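Long-range contact in Fe(2+) transporter FeoB (Methanocaldococcus jannaschii, PDB 2WJI), which probably transports ferrous iron across the cell membrane in a GTP-driven system, its G domain binding GTP and GDP: residues G108-N116 against L155-D165. Sequence-based numbering, arbitrary orientation.
Sequences GANLLLALN and LKKAISIAVKD. With GNP (phosphoaminophosphonic acid-guanylate ester), chain C.
The flat amide of Asn110 meets the C-terminal part of helix 152-162 through ND2, with Ala162 O close to the amide plane. In this P-loop GTPase fold, the last helix of the construct packs on the central sheet. ND2 gives a hydrogen bond of 3.0 Å to Ala162 O, with an N-H...O angle of 159°, and sits tilted out of the plane of that carbonyl. CG is anti to the backbone N (chi1 -170°), which carries the amide out toward the helix. ND2 also bonds Asp83 O, so one amide group ties together two backbone carbonyls. With alanine at this position, both carbonyls would probably lose this donor, and the helix would be held to the strand mainly by apolar contacts.

Strand 111-116 and the helix run nearly antiparallel, at 170°, with their axes 9.5 Å apart. Leu112 reaches the helix with one methyl, CD2, which rests on Ala158 CB at 3.9 Å and also touches Ile159 N and CG1. At the far end of the strand, Asn116 binds the guanine: its ND2 lies 3.2 Å from N7 of the nucleotide. Bonds to Val14 O and Ala146 N hold that amide in place. Between Leu112 and Asn116, Ala114 CB meets Leu155 CD1 at 4.2 Å.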
loop_
_atom_site.group_PDB
_atom_site.type_symbol
_atom_site.label_atom_id
_atom_site.label_comp_id
_atom_site.label_asym_id
_atom_site.label_seq_id
_atom_site.Cartn_x
_atom_site.Cartn_y
_atom_site.Cartn_z
ATOM N N GLY A 108 -13.580 -5.264 -6.306
ATOM C CA GLY A 108 -13.623 -4.177 -7.267
ATOM C C GLY A 108 -12.829 -2.943 -6.880
ATOM O O GLY A 108 -13.042 -1.870 -7.429
ATOM N N ALA A 109 -11.909 -3.087 -5.936
ATOM C CA ALA A 109 -11.119 -1.948 -5.496
ATOM C C ALA A 109 -10.194 -1.477 -6.612
ATOM O O ALA A 109 -9.624 -2.294 -7.332
ATOM C CB ALA A 109 -10.318 -2.308 -4.253
ATOM N N ASN A 110 -10.084 -0.159 -6.775
ATOM C CA ASN A 110 -9.067 0.430 -7.642
ATOM C C ASN A 110 -7.711 0.247 -6.980
ATOM O O ASN A 110 -7.415 0.881 -5.969
ATOM C CB ASN A 110 -9.333 1.918 -7.862
ATOM C CG ASN A 110 -8.450 2.512 -8.946
ATOM O OD1 ASN A 110 -7.960 1.796 -9.820
ATOM N ND2 ASN A 110 -8.253 3.825 -8.902
ATOM N N LEU A 111 -6.879 -0.610 -7.554
ATOM C CA LEU A 111 -5.754 -1.146 -6.807
ATOM C C LEU A 111 -4.402 -0.789 -7.406
ATOM O O LEU A 111 -4.265 -0.645 -8.620
ATOM C CB LEU A 111 -5.895 -2.663 -6.708
ATOM C CG LEU A 111 -5.005 -3.411 -5.723
ATOM C CD1 LEU A 111 -5.288 -2.974 -4.290
ATOM C CD2 LEU A 111 -5.229 -4.903 -5.884
ATOM N N LEU A 112 -3.412 -0.654 -6.528
ATOM C CA LEU A 112 -2.027 -0.400 -6.907
ATOM C C LEU A 112 -1.135 -1.135 -5.918
ATOM O O LEU A 112 -1.334 -1.052 -4.703
ATOM C CB LEU A 112 -1.712 1.090 -6.856
ATOM C CG LEU A 112 -0.231 1.437 -7.015
ATOM C CD1 LEU A 112 0.287 0.892 -8.327
ATOM C CD2 LEU A 112 -0.009 2.949 -6.946
ATOM N N LEU A 113 -0.148 -1.847 -6.442
ATOM C CA LEU A 113 0.684 -2.710 -5.618
ATOM C C LEU A 113 2.025 -2.047 -5.308
ATOM O O LEU A 113 2.783 -1.707 -6.215
ATOM C CB LEU A 113 0.905 -4.038 -6.338
ATOM C CG LEU A 113 0.719 -5.303 -5.504
ATOM C CD1 LEU A 113 -0.576 -5.203 -4.734
ATOM C CD2 LEU A 113 0.716 -6.534 -6.398
ATOM N N ALA A 114 2.300 -1.849 -4.024
ATOM C CA ALA A 114 3.594 -1.367 -3.575
ATOM C C ALA A 114 4.385 -2.547 -3.019
ATOM O O ALA A 114 4.039 -3.110 -1.978
ATOM C CB ALA A 114 3.425 -0.273 -2.528
ATOM N N LEU A 115 5.450 -2.902 -3.730
ATOM C CA LEU A 115 6.243 -4.089 -3.450
ATOM C C LEU A 115 7.461 -3.682 -2.633
ATOM O O LEU A 115 8.479 -3.229 -3.178
ATOM C CB LEU A 115 6.652 -4.733 -4.774
ATOM C CG LEU A 115 7.423 -6.049 -4.781
ATOM C CD1 LEU A 115 6.578 -7.189 -4.235
ATOM C CD2 LEU A 115 7.867 -6.345 -6.200
ATOM N N ASN A 116 7.326 -3.817 -1.320
ATOM C CA ASN A 116 8.292 -3.315 -0.363
ATOM C C ASN A 116 9.379 -4.327 0.004
ATOM O O ASN A 116 9.295 -5.509 -0.333
ATOM C CB ASN A 116 7.561 -2.845 0.896
ATOM C CG ASN A 116 8.382 -1.869 1.714
ATOM O OD1 ASN A 116 9.205 -1.136 1.173
ATOM N ND2 ASN A 116 8.150 -1.842 3.023
ATOM N N LEU A 155 6.407 5.899 -5.993
ATOM C CA LEU A 155 5.102 5.561 -5.426
ATOM C C LEU A 155 4.153 6.748 -5.526
ATOM O O LEU A 155 3.013 6.583 -5.948
ATOM C CB LEU A 155 5.221 5.094 -3.972
ATOM C CG LEU A 155 3.916 4.646 -3.281
ATOM C CD1 LEU A 155 3.174 3.612 -4.118
ATOM C CD2 LEU A 155 4.200 4.094 -1.881
ATOM N N LYS A 156 4.617 7.941 -5.153
ATOM C CA LYS A 156 3.779 9.138 -5.277
ATOM C C LYS A 156 3.332 9.347 -6.718
ATOM O O LYS A 156 2.213 9.784 -6.987
ATOM C CB LYS A 156 4.510 10.384 -4.787
ATOM C CG LYS A 156 4.676 10.469 -3.279
ATOM C CD LYS A 156 5.509 11.694 -2.926
ATOM C CE LYS A 156 5.519 11.960 -1.433
ATOM N NZ LYS A 156 6.411 13.114 -1.115
ATOM N N LYS A 157 4.214 9.028 -7.653
ATOM C CA LYS A 157 3.906 9.238 -9.057
ATOM C C LYS A 157 2.908 8.206 -9.555
ATOM O O LYS A 157 1.954 8.548 -10.260
ATOM C CB LYS A 157 5.179 9.216 -9.907
ATOM C CG LYS A 157 4.933 9.273 -11.404
ATOM C CD LYS A 157 6.239 9.475 -12.163
ATOM C CE LYS A 157 6.172 8.871 -13.559
ATOM N NZ LYS A 157 5.231 9.595 -14.456
ATOM N N ALA A 158 3.135 6.947 -9.197
ATOM C CA ALA A 158 2.244 5.871 -9.593
ATOM C C ALA A 158 0.864 6.113 -9.023
ATOM O O ALA A 158 -0.138 5.897 -9.703
ATOM C CB ALA A 158 2.782 4.530 -9.128
ATOM N N ILE A 159 0.808 6.568 -7.773
ATOM C CA ILE A 159 -0.477 6.915 -7.154
ATOM C C ILE A 159 -1.238 7.982 -7.955
ATOM O O ILE A 159 -2.407 7.809 -8.303
ATOM C CB ILE A 159 -0.290 7.398 -5.696
ATOM C CG1 ILE A 159 0.096 6.229 -4.798
ATOM C CG2 ILE A 159 -1.552 8.069 -5.178
ATOM C CD1 ILE A 159 0.372 6.629 -3.352
ATOM N N SER A 160 -0.578 9.087 -8.260
ATOM C CA SER A 160 -1.251 10.186 -8.955
ATOM C C SER A 160 -1.804 9.805 -10.337
ATOM O O SER A 160 -2.714 10.445 -10.839
ATOM C CB SER A 160 -0.308 11.382 -9.094
ATOM O OG SER A 160 0.699 11.089 -10.032
ATOM N N ILE A 161 -1.222 8.790 -10.963
ATOM C CA ILE A 161 -1.712 8.305 -12.248
ATOM C C ILE A 161 -2.863 7.333 -12.016
ATOM O O ILE A 161 -3.878 7.379 -12.719
ATOM C CB ILE A 161 -0.595 7.591 -13.044
ATOM C CG1 ILE A 161 0.384 8.610 -13.631
ATOM C CG2 ILE A 161 -1.182 6.725 -14.153
ATOM C CD1 ILE A 161 1.740 8.001 -14.063
ATOM N N ALA A 162 -2.706 6.473 -11.011
ATOM C CA ALA A 162 -3.700 5.447 -10.711
ATOM C C ALA A 162 -5.061 5.975 -10.243
ATOM O O ALA A 162 -6.073 5.300 -10.432
ATOM C CB ALA A 162 -3.141 4.442 -9.694
ATOM N N VAL A 163 -5.102 7.153 -9.621
ATOM C CA VAL A 163 -6.379 7.677 -9.125
ATOM C C VAL A 163 -7.269 8.162 -10.265
ATOM O O VAL A 163 -8.474 8.347 -10.090
ATOM C CB VAL A 163 -6.224 8.835 -8.102
ATOM C CG1 VAL A 163 -5.753 8.317 -6.764
ATOM C CG2 VAL A 163 -5.316 9.937 -8.649
ATOM N N LYS A 164 -6.663 8.373 -11.427
ATOM C CA LYS A 164 -7.391 8.825 -12.600
ATOM C C LYS A 164 -7.845 7.630 -13.430
ATOM O O LYS A 164 -8.790 7.724 -14.216
ATOM C CB LYS A 164 -6.505 9.756 -13.421
ATOM C CG LYS A 164 -6.022 10.962 -12.628
ATOM C CD LYS A 164 -4.764 11.569 -13.223
ATOM C CE LYS A 164 -4.403 12.876 -12.530
ATOM N NZ LYS A 164 -4.396 12.749 -11.046
ATOM N N ASP A 165 -7.166 6.502 -13.237
ATOM C CA ASP A 165 -7.537 5.248 -13.882
ATOM C C ASP A 165 -8.664 4.560 -13.113
ATOM O O ASP A 165 -9.830 4.627 -13.502
ATOM C CB ASP A 165 -6.328 4.310 -13.977
ATOM C CG ASP A 165 -5.258 4.820 -14.930
ATOM O OD1 ASP A 165 -4.468 3.993 -15.432
ATOM O OD2 ASP A 165 -5.207 6.045 -15.179
HETATM P PG GNP C . 1.903 -3.473 11.469
HETATM O O1G GNP C . 1.215 -2.148 11.556
HETATM O O2G GNP C . 1.104 -4.522 10.718
HETATM O O3G GNP C . 2.142 -3.801 12.923
HETATM N N3B GNP C . 3.334 -3.324 10.759
HETATM P PB GNP C . 3.723 -2.380 9.525
HETATM O O1B GNP C . 3.131 -2.922 8.286
HETATM O O2B GNP C . 3.344 -1.007 9.859
HETATM O O3A GNP C . 5.250 -2.417 9.349
HETATM P PA GNP C . 6.275 -1.339 9.777
HETATM O O1A GNP C . 6.312 -0.269 8.746
HETATM O O2A GNP C . 6.068 -0.900 11.176
HETATM O "O5'" GNP C . 7.660 -2.066 9.709
HETATM C "C5'" GNP C . 7.742 -3.454 10.007
HETATM C "C4'" GNP C . 9.194 -3.895 9.998
HETATM O "O4'" GNP C . 9.676 -4.042 8.636
HETATM C "C3'" GNP C . 10.155 -2.933 10.689
HETATM O "O3'" GNP C . 11.203 -3.676 11.301
HETATM C "C2'" GNP C . 10.703 -2.133 9.526
HETATM O "O2'" GNP C . 11.993 -1.628 9.793
HETATM C "C1'" GNP C . 10.801 -3.216 8.463
HETATM N N9 GNP C . 10.811 -2.645 7.127
HETATM C C8 GNP C . 9.943 -1.702 6.627
HETATM N N7 GNP C . 10.214 -1.369 5.394
HETATM C C5 GNP C . 11.338 -2.127 5.063
HETATM C C6 GNP C . 12.086 -2.192 3.862
HETATM O O6 GNP C . 11.902 -1.562 2.808
HETATM N N1 GNP C . 13.152 -3.090 3.951
HETATM C C2 GNP C . 13.459 -3.836 5.068
HETATM N N2 GNP C . 14.526 -4.650 4.969
HETATM N N3 GNP C . 12.760 -3.786 6.198
HETATM C C4 GNP C . 11.721 -2.914 6.126
#